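PDB 2QMI: Pbp related beta-lactamase, which probably acts as a serine peptidase of the penicillin-binding protein and beta-lactamase family, self-compartmentalized in an octamer. Local coordinates for residues I401-I413 / Y416-I430. Residues are numbered along the deposited sequence; the frame is centred on the assembly and turned at random.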
ATOM      1  N   ILE A 401       9.453 -21.004  16.707  1.00 32.01           N
ATOM      2  CA  ILE A 401       9.594 -21.785  17.937  1.00 30.38           C
ATOM      3  C   ILE A 401      10.298 -20.991  19.043  1.00 30.58           C
ATOM      4  O   ILE A 401      11.296 -20.303  18.786  1.00 29.80           O
ATOM      5  CB  ILE A 401      10.443 -23.055  17.695  1.00 29.88           C
ATOM      6  CG1 ILE A 401       9.738 -23.982  16.711  1.00 30.27           C
ATOM      7  CG2 ILE A 401      10.713 -23.771  19.013  1.00 29.47           C
ATOM      8  CD1 ILE A 401      10.528 -25.240  16.397  1.00 29.45           C
ATOM      9  N   PRO A 402       9.785 -21.074  20.288  1.00 29.43           N
ATOM     10  CA  PRO A 402      10.374 -20.374  21.435  1.00 27.92           C
ATOM     11  C   PRO A 402      11.347 -21.299  22.160  1.00 26.67           C
ATOM     12  O   PRO A 402      10.965 -22.393  22.571  1.00 27.59           O
ATOM     13  CB  PRO A 402       9.160 -20.041  22.293  1.00 28.59           C
ATOM     14  CG  PRO A 402       8.312 -21.266  22.107  1.00 29.74           C
ATOM     15  CD  PRO A 402       8.414 -21.529  20.606  1.00 28.84           C
ATOM     16  N   LEU A 403      12.598 -20.869  22.310  1.00 25.88           N
ATOM     17  CA  LEU A 403      13.609 -21.682  22.992  1.00 25.34           C
ATOM     18  C   LEU A 403      14.108 -21.068  24.303  1.00 25.25           C
ATOM     19  O   LEU A 403      14.487 -19.892  24.355  1.00 24.67           O
ATOM     20  CB  LEU A 403      14.806 -21.922  22.069  1.00 25.17           C
ATOM     21  CG  LEU A 403      14.574 -22.652  20.744  1.00 25.87           C
ATOM     22  CD1 LEU A 403      15.906 -22.777  20.021  1.00 27.13           C
ATOM     23  CD2 LEU A 403      13.973 -24.031  20.986  1.00 25.36           C
ATOM     24  N   PHE A 404      14.117 -21.876  25.357  1.00 24.42           N
ATOM     25  CA  PHE A 404      14.563 -21.430  26.671  1.00 24.55           C
ATOM     26  C   PHE A 404      15.939 -21.989  27.007  1.00 24.64           C
ATOM     27  O   PHE A 404      16.109 -23.201  27.109  1.00 25.64           O
ATOM     28  CB  PHE A 404      13.574 -21.894  27.744  1.00 25.59           C
ATOM     29  CG  PHE A 404      12.286 -21.116  27.777  1.00 26.04           C
ATOM     30  CD1 PHE A 404      11.813 -20.466  26.642  1.00 26.79           C
ATOM     31  CD2 PHE A 404      11.529 -21.070  28.941  1.00 26.29           C
ATOM     32  CE1 PHE A 404      10.600 -19.781  26.665  1.00 27.13           C
ATOM     33  CE2 PHE A 404      10.316 -20.390  28.979  1.00 26.90           C
ATOM     34  CZ  PHE A 404       9.849 -19.744  27.838  1.00 27.38           C
ATOM     35  N   PRO A 405      16.942 -21.114  27.186  1.00 25.26           N
ATOM     36  CA  PRO A 405      18.284 -21.598  27.517  1.00 26.59           C
ATOM     37  C   PRO A 405      18.290 -22.287  28.874  1.00 28.18           C
ATOM     38  O   PRO A 405      17.852 -21.710  29.866  1.00 29.82           O
ATOM     39  CB  PRO A 405      19.119 -20.320  27.511  1.00 25.29           C
ATOM     40  CG  PRO A 405      18.433 -19.479  26.494  1.00 24.47           C
ATOM     41  CD  PRO A 405      16.980 -19.678  26.857  1.00 25.10           C
ATOM     42  N   GLU A 406      18.778 -23.525  28.908  1.00 30.27           N
ATOM     43  CA  GLU A 406      18.844 -24.305  30.138  1.00 29.99           C
ATOM     44  C   GLU A 406      20.303 -24.468  30.511  1.00 30.17           C
ATOM     45  O   GLU A 406      20.622 -24.824  31.644  1.00 30.46           O
ATOM     46  CB  GLU A 406      18.220 -25.688  29.931  1.00 31.95           C
ATOM     47  CG  GLU A 406      18.324 -26.631  31.130  1.00 33.70           C
ATOM     48  CD  GLU A 406      18.074 -28.093  30.749  1.00 35.63           C
ATOM     49  OE1 GLU A 406      16.924 -28.438  30.380  1.00 37.13           O
ATOM     50  OE2 GLU A 406      19.031 -28.906  30.807  1.00 36.73           O
ATOM     51  N   VAL A 407      21.187 -24.217  29.549  1.00 29.74           N
ATOM     52  CA  VAL A 407      22.622 -24.337  29.784  1.00 29.39           C
ATOM     53  C   VAL A 407      23.412 -23.371  28.899  1.00 29.68           C
ATOM     54  O   VAL A 407      23.355 -23.454  27.664  1.00 29.25           O
ATOM     55  CB  VAL A 407      23.119 -25.787  29.515  1.00 29.18           C
ATOM     56  CG1 VAL A 407      24.622 -25.889  29.792  1.00 27.46           C
ATOM     57  CG2 VAL A 407      22.364 -26.777  30.400  1.00 28.86           C
ATOM     58  N   LEU A 408      24.141 -22.449  29.529  1.00 28.71           N
ATOM     59  CA  LEU A 408      24.950 -21.485  28.786  1.00 28.40           C
ATOM     60  C   LEU A 408      26.429 -21.549  29.118  1.00 28.16           C
ATOM     61  O   LEU A 408      26.825 -21.513  30.280  1.00 28.59           O
ATOM     62  CB  LEU A 408      24.481 -20.055  29.030  1.00 30.84           C
ATOM     63  CG  LEU A 408      23.232 -19.581  28.302  1.00 32.38           C
ATOM     64  CD1 LEU A 408      22.012 -20.234  28.922  1.00 33.82           C
ATOM     65  CD2 LEU A 408      23.137 -18.073  28.407  1.00 34.16           C
ATOM     66  N   GLU A 409      27.239 -21.628  28.075  1.00 28.08           N
ATOM     67  CA  GLU A 409      28.681 -21.675  28.208  1.00 27.80           C
ATOM     68  C   GLU A 409      29.194 -20.922  26.993  1.00 26.55           C
ATOM     69  O   GLU A 409      28.430 -20.662  26.063  1.00 25.31           O
ATOM     70  CB  GLU A 409      29.168 -23.132  28.221  1.00 29.55           C
ATOM     71  CG  GLU A 409      28.605 -23.929  29.410  1.00 34.16           C
ATOM     72  CD  GLU A 409      29.036 -25.391  29.437  1.00 36.94           C
ATOM     73  OE1 GLU A 409      28.853 -26.093  28.419  1.00 37.92           O
ATOM     74  OE2 GLU A 409      29.548 -25.847  30.491  1.00 39.33           O
ATOM     75  N   GLU A 410      30.473 -20.565  27.013  1.00 26.86           N
ATOM     76  CA  GLU A 410      31.108 -19.817  25.927  1.00 28.08           C
ATOM     77  C   GLU A 410      31.009 -20.435  24.540  1.00 27.51           C
ATOM     78  O   GLU A 410      30.882 -19.727  23.544  1.00 28.33           O
ATOM     79  CB  GLU A 410      32.598 -19.614  26.241  1.00 28.96           C
ATOM     80  CG  GLU A 410      32.898 -18.568  27.295  1.00 32.93           C
ATOM     81  CD  GLU A 410      32.568 -17.168  26.832  1.00 35.38           C
ATOM     82  OE1 GLU A 410      32.932 -16.820  25.680  1.00 36.34           O
ATOM     83  OE2 GLU A 410      31.957 -16.404  27.619  1.00 37.47           O
ATOM     84  N   ASP A 411      31.091 -21.756  24.479  1.00 28.45           N
ATOM     85  CA  ASP A 411      31.076 -22.487  23.212  1.00 29.02           C
ATOM     86  C   ASP A 411      29.865 -23.390  23.072  1.00 28.47           C
ATOM     87  O   ASP A 411      29.747 -24.116  22.078  1.00 28.32           O
ATOM     88  CB  ASP A 411      32.314 -23.366  23.157  1.00 30.68           C
ATOM     89  CG  ASP A 411      32.411 -24.266  24.376  1.00 32.89           C
ATOM     90  OD1 ASP A 411      32.314 -23.721  25.498  1.00 33.83           O
ATOM     91  OD2 ASP A 411      32.560 -25.503  24.233  1.00 34.34           O
ATOM     92  N   PHE A 412      28.969 -23.353  24.053  1.00 26.99           N
ATOM     93  CA  PHE A 412      27.811 -24.240  24.028  1.00 26.41           C
ATOM     94  C   PHE A 412      26.570 -23.671  24.709  1.00 26.65           C
ATOM     95  O   PHE A 412      26.641 -23.196  25.846  1.00 26.84           O
ATOM     96  CB  PHE A 412      28.207 -25.554  24.714  1.00 26.39           C
ATOM     97  CG  PHE A 412      27.141 -26.605  24.696  1.00 28.22           C
ATOM     98  CD1 PHE A 412      26.726 -27.177  23.494  1.00 28.11           C
ATOM     99  CD2 PHE A 412      26.562 -27.039  25.881  1.00 28.45           C
ATOM    100  CE1 PHE A 412      25.744 -28.172  23.475  1.00 29.22           C
ATOM    101  CE2 PHE A 412      25.579 -28.033  25.877  1.00 30.13           C
ATOM    102  CZ  PHE A 412      25.168 -28.601  24.670  1.00 28.94           C
ATOM    103  N   ILE A 413      25.437 -23.733  24.015  1.00 25.48           N
ATOM    104  CA  ILE A 413      24.165 -23.271  24.558  1.00 26.52           C
ATOM    105  C   ILE A 413      23.120 -24.364  24.325  1.00 27.20           C
ATOM    106  O   ILE A 413      22.868 -24.749  23.185  1.00 26.25           O
ATOM    107  CB  ILE A 413      23.666 -21.973  23.872  1.00 27.02           C
ATOM    108  CG1 ILE A 413      24.662 -20.837  24.110  1.00 26.59           C
ATOM    109  CG2 ILE A 413      22.285 -21.586  24.419  1.00 25.68           C
ATOM    110  CD1 ILE A 413      24.334 -19.580  23.346  1.00 27.27           C
ATOM    111  N   TYR A 416      15.599 -25.526  25.147  1.00 29.14           N
ATOM    112  CA  TYR A 416      14.496 -26.470  25.075  1.00 29.32           C
ATOM    113  C   TYR A 416      13.224 -25.698  24.820  1.00 29.51           C
ATOM    114  O   TYR A 416      13.118 -24.518  25.167  1.00 29.42           O
ATOM    115  CB  TYR A 416      14.369 -27.255  26.384  1.00 30.16           C
ATOM    116  CG  TYR A 416      13.863 -26.441  27.555  1.00 31.11           C
ATOM    117  CD1 TYR A 416      12.495 -26.241  27.752  1.00 31.25           C
ATOM    118  CD2 TYR A 416      14.752 -25.868  28.467  1.00 32.47           C
ATOM    119  CE1 TYR A 416      12.021 -25.494  28.829  1.00 32.16           C
ATOM    120  CE2 TYR A 416      14.285 -25.113  29.556  1.00 33.36           C
ATOM    121  CZ  TYR A 416      12.916 -24.934  29.725  1.00 33.27           C
ATOM    122  OH  TYR A 416      12.442 -24.200  30.794  1.00 33.93           O
ATOM    123  N   THR A 417      12.262 -26.367  24.202  1.00 29.73           N
ATOM    124  CA  THR A 417      10.984 -25.755  23.914  1.00 29.72           C
ATOM    125  C   THR A 417       9.917 -26.737  24.360  1.00 31.62           C
ATOM    126  O   THR A 417      10.218 -27.686  25.087  1.00 31.50           O
ATOM    127  CB  THR A 417      10.823 -25.477  22.429  1.00 29.63           C
ATOM    128  OG1 THR A 417       9.601 -24.757  22.216  1.00 28.66           O
ATOM    129  CG2 THR A 417      10.804 -26.786  21.644  1.00 28.52           C
ATOM    130  N   LEU A 418       8.680 -26.522  23.923  1.00 33.45           N
ATOM    131  CA  LEU A 418       7.590 -27.409  24.312  1.00 34.75           C
ATOM    132  C   LEU A 418       7.183 -28.349  23.185  1.00 36.22           C
ATOM    133  O   LEU A 418       6.959 -27.920  22.048  1.00 36.30           O
ATOM    134  CB  LEU A 418       6.385 -26.589  24.773  1.00 34.22           C
ATOM    135  CG  LEU A 418       5.684 -27.150  26.019  1.00 34.01           C
ATOM    136  CD1 LEU A 418       5.097 -28.524  25.698  1.00 34.40           C
ATOM    137  CD2 LEU A 418       6.674 -27.239  27.189  1.00 32.68           C
ATOM    138  N   SER A 419       7.090 -29.638  23.519  1.00 37.73           N
ATOM    139  CA  SER A 419       6.726 -30.688  22.566  1.00 38.61           C
ATOM    140  C   SER A 419       5.651 -31.572  23.178  1.00 39.16           C
ATOM    141  O   SER A 419       5.928 -32.324  24.117  1.00 39.31           O
ATOM    142  CB  SER A 419       7.929 -31.577  22.268  1.00 40.05           C
ATOM    143  OG  SER A 419       8.188 -32.441  23.378  1.00 39.97           O
ATOM    144  N   ASN A 420       4.440 -31.496  22.640  1.00 39.21           N
ATOM    145  CA  ASN A 420       3.316 -32.291  23.136  1.00 39.88           C
ATOM    146  C   ASN A 420       3.217 -32.351  24.668  1.00 39.33           C
ATOM    147  O   ASN A 420       2.411 -33.117  25.202  1.00 40.22           O
ATOM    148  CB  ASN A 420       3.390 -33.715  22.572  1.00 39.70           C
ATOM    149  CG  ASN A 420       2.037 -34.422  22.575  1.00 39.90           C
ATOM    150  OD1 ASN A 420       1.428 -34.653  23.633  1.00 39.71           O
ATOM    151  ND2 ASN A 420       1.559 -34.775  21.380  1.00 39.40           N
ATOM    152  N   GLY A 421       4.019 -31.555  25.375  1.00 39.01           N
ATOM    153  CA  GLY A 421       3.955 -31.569  26.832  1.00 37.80           C
ATOM    154  C   GLY A 421       5.256 -31.819  27.584  1.00 37.42           C
ATOM    155  O   GLY A 421       5.307 -31.666  28.812  1.00 36.84           O
ATOM    156  N   ARG A 422       6.303 -32.223  26.870  1.00 36.37           N
ATOM    157  CA  ARG A 422       7.603 -32.478  27.490  1.00 35.42           C
ATOM    158  C   ARG A 422       8.606 -31.540  26.818  1.00 35.31           C
ATOM    159  O   ARG A 422       8.362 -31.041  25.714  1.00 34.83           O
ATOM    160  CB  ARG A 422       8.049 -33.931  27.269  1.00 35.46           C
ATOM    161  CG  ARG A 422       6.955 -34.988  27.421  1.00 36.35           C
ATOM    162  CD  ARG A 422       7.164 -35.864  28.653  1.00 36.90           C
ATOM    163  NE  ARG A 422       6.512 -37.160  28.481  1.00 38.36           N
ATOM    164  CZ  ARG A 422       6.474 -38.119  29.409  1.00 39.45           C
ATOM    165  NH1 ARG A 422       7.055 -37.933  30.593  1.00 40.10           N
ATOM    166  NH2 ARG A 422       5.867 -39.276  29.146  1.00 38.90           N
ATOM    167  N   LYS A 423       9.736 -31.298  27.471  1.00 34.71           N
ATOM    168  CA  LYS A 423      10.729 -30.405  26.891  1.00 34.18           C
ATOM    169  C   LYS A 423      11.618 -31.094  25.855  1.00 34.32           C
ATOM    170  O   LYS A 423      12.203 -32.153  26.110  1.00 34.99           O
ATOM    171  CB  LYS A 423      11.585 -29.766  27.995  1.00 34.09           C
ATOM    172  CG  LYS A 423      12.214 -30.746  28.961  1.00 32.58           C
ATOM    173  CD  LYS A 423      13.212 -30.044  29.884  1.00 31.47           C
ATOM    174  CE  LYS A 423      12.576 -28.985  30.767  1.00 30.43           C
ATOM    175  NZ  LYS A 423      13.610 -28.353  31.653  1.00 30.15           N
ATOM    176  N   MET A 424      11.684 -30.480  24.674  1.00 34.50           N
ATOM    177  CA  MET A 424      12.481 -30.958  23.547  1.00 33.80           C
ATOM    178  C   MET A 424      13.671 -29.991  23.439  1.00 32.58           C
ATOM    179  O   MET A 424      13.488 -28.773  23.482  1.00 32.10           O
ATOM    180  CB  MET A 424      11.626 -30.931  22.277  1.00 34.64           C
ATOM    181  CG  MET A 424      12.248 -31.615  21.083  1.00 37.32           C
ATOM    182  SD  MET A 424      11.060 -31.823  19.722  1.00 39.15           S
ATOM    183  CE  MET A 424      11.191 -30.170  18.911  1.00 39.33           C
ATOM    184  N   TYR A 425      14.883 -30.517  23.287  1.00 29.96           N
ATOM    185  CA  TYR A 425      16.059 -29.655  23.251  1.00 29.04           C
ATOM    186  C   TYR A 425      16.719 -29.336  21.919  1.00 27.59           C
ATOM    187  O   TYR A 425      16.610 -30.080  20.940  1.00 27.29           O
ATOM    188  CB  TYR A 425      17.140 -30.220  24.169  1.00 29.32           C
ATOM    189  CG  TYR A 425      16.678 -30.544  25.568  1.00 31.59           C
ATOM    190  CD1 TYR A 425      15.792 -31.605  25.807  1.00 32.16           C
ATOM    191  CD2 TYR A 425      17.153 -29.819  26.662  1.00 32.04           C
ATOM    192  CE1 TYR A 425      15.398 -31.935  27.103  1.00 33.47           C
ATOM    193  CE2 TYR A 425      16.765 -30.139  27.962  1.00 33.72           C
ATOM    194  CZ  TYR A 425      15.892 -31.199  28.177  1.00 34.51           C
ATOM    195  OH  TYR A 425      15.537 -31.538  29.472  1.00 35.80           O
ATOM    196  N   ALA A 426      17.431 -28.213  21.921  1.00 25.35           N
ATOM    197  CA  ALA A 426      18.195 -27.744  20.771  1.00 25.42           C
ATOM    198  C   ALA A 426      19.599 -27.471  21.321  1.00 24.50           C
ATOM    199  O   ALA A 426      19.755 -27.191  22.512  1.00 24.63           O
ATOM    200  CB  ALA A 426      17.585 -26.463  20.207  1.00 24.27           C
ATOM    201  N   GLU A 427      20.615 -27.572  20.470  1.00 24.51           N
ATOM    202  CA  GLU A 427      21.992 -27.326  20.901  1.00 24.66           C
ATOM    203  C   GLU A 427      22.754 -26.479  19.894  1.00 23.48           C
ATOM    204  O   GLU A 427      22.716 -26.743  18.695  1.00 23.20           O
ATOM    205  CB  GLU A 427      22.750 -28.640  21.116  1.00 25.62           C
ATOM    206  CG  GLU A 427      22.291 -29.454  22.313  1.00 29.84           C
ATOM    207  CD  GLU A 427      21.307 -30.551  21.940  1.00 32.05           C
ATOM    208  OE1 GLU A 427      21.662 -31.429  21.121  1.00 32.49           O
ATOM    209  OE2 GLU A 427      20.177 -30.542  22.476  1.00 33.99           O
ATOM    210  N   PHE A 428      23.430 -25.454  20.400  1.00 22.18           N
ATOM    211  CA  PHE A 428      24.225 -24.547  19.583  1.00 22.73           C
ATOM    212  C   PHE A 428      25.700 -24.791  19.895  1.00 23.77           C
ATOM    213  O   PHE A 428      26.103 -24.719  21.056  1.00 23.40           O
ATOM    214  CB  PHE A 428      23.876 -23.092  19.917  1.00 22.02           C
ATOM    215  CG  PHE A 428      22.549 -22.642  19.380  1.00 20.81           C
ATOM    216  CD1 PHE A 428      22.419 -22.249  18.051  1.00 18.72           C
ATOM    217  CD2 PHE A 428      21.422 -22.625  20.195  1.00 20.84           C
ATOM    218  CE1 PHE A 428      21.186 -21.847  17.544  1.00 18.61           C
ATOM    219  CE2 PHE A 428      20.182 -22.223  19.696  1.00 19.45           C
ATOM    220  CZ  PHE A 428      20.066 -21.835  18.370  1.00 17.99           C
ATOM    221  N   TYR A 429      26.496 -25.094  18.872  1.00 24.36           N
ATOM    222  CA  TYR A 429      27.926 -25.321  19.062  1.00 24.08           C
ATOM    223  C   TYR A 429      28.707 -24.174  18.415  1.00 25.14           C
ATOM    224  O   TYR A 429      28.758 -24.071  17.188  1.00 24.91           O
ATOM    225  CB  TYR A 429      28.354 -26.658  18.439  1.00 24.83           C
ATOM    226  CG  TYR A 429      27.755 -27.895  19.099  1.00 24.52           C
ATOM    227  CD1 TYR A 429      26.472 -28.337  18.768  1.00 24.21           C
ATOM    228  CD2 TYR A 429      28.468 -28.607  20.067  1.00 24.99           C
ATOM    229  CE1 TYR A 429      25.909 -29.464  19.388  1.00 25.34           C
ATOM    230  CE2 TYR A 429      27.921 -29.729  20.694  1.00 25.54           C
ATOM    231  CZ  TYR A 429      26.640 -30.154  20.348  1.00 26.44           C
ATOM    232  OH  TYR A 429      26.102 -31.273  20.953  1.00 26.76           O
ATOM    233  N   ILE A 430      29.307 -23.314  19.237  1.00 25.56           N
ATOM    234  CA  ILE A 430      30.071 -22.174  18.721  1.00 27.60           C
ATOM    235  C   ILE A 430      31.547 -22.532  18.584  1.00 28.45           C
ATOM    236  O   ILE A 430      32.195 -22.891  19.562  1.00 28.98           O
ATOM    237  CB  ILE A 430      29.945 -20.922  19.639  1.00 27.42           C
ATOM    238  CG1 ILE A 430      28.482 -20.481  19.750  1.00 27.10           C
ATOM    239  CG2 ILE A 430      30.768 -19.761  19.060  1.00 27.47           C
ATOM    240  CD1 ILE A 430      27.647 -21.288  20.726  1.00 26.82           C
TER
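Phe404 lays its CB over one face of the Tyr416 ring, 3.9 Å from the ring centroid and 21° off the normal, a CH-pi contact; Lys423 CE covers the opposite face of that ring, and Glu406 CB meets its edge. The Phe404 and Tyr416 rings themselves meet obliquely, planes 56° apart. Their backbones form an antiparallel hydrogen-bonded pair: Phe404 N reaches Tyr416 O almost straight at 2.8 Å, with a less straight return bond from Tyr416 N to Phe404 O. Thr417 turns OG1 away from its own backbone N (chi1 -174°) and donates its hydroxyl proton to Pro402 O at 2.8 Å. Leu403 closes the buried inner side by splitting its methyls, CD2 against Thr417 CB and CD1 against Ala426 CB and the edge of the Phe428 ring. Strands 400-408, 412-419 and 422-431 are consecutive in the closed eight-stranded antiparallel barrel of the octamerisation domain, and a classic bulge at Glu406 and Val407 opposite Lys414 breaks the first. Across the subunit interface, Tyr416 OH hydrogen-bonds Tyr416 OH of a second subunit, and the Phe404 ring stacks on Phe404 of that subunit. The outer side is looser: Phe412 lies alongside exposed Tyr429, and Phe412 CE1 sits 3.8 Å from Tyr429 CZ, over the face of the Tyr429 ring, toward its rim, while exposed Glu406 OE1 makes a long 3.6 Å salt bridge to Lys423 NZ.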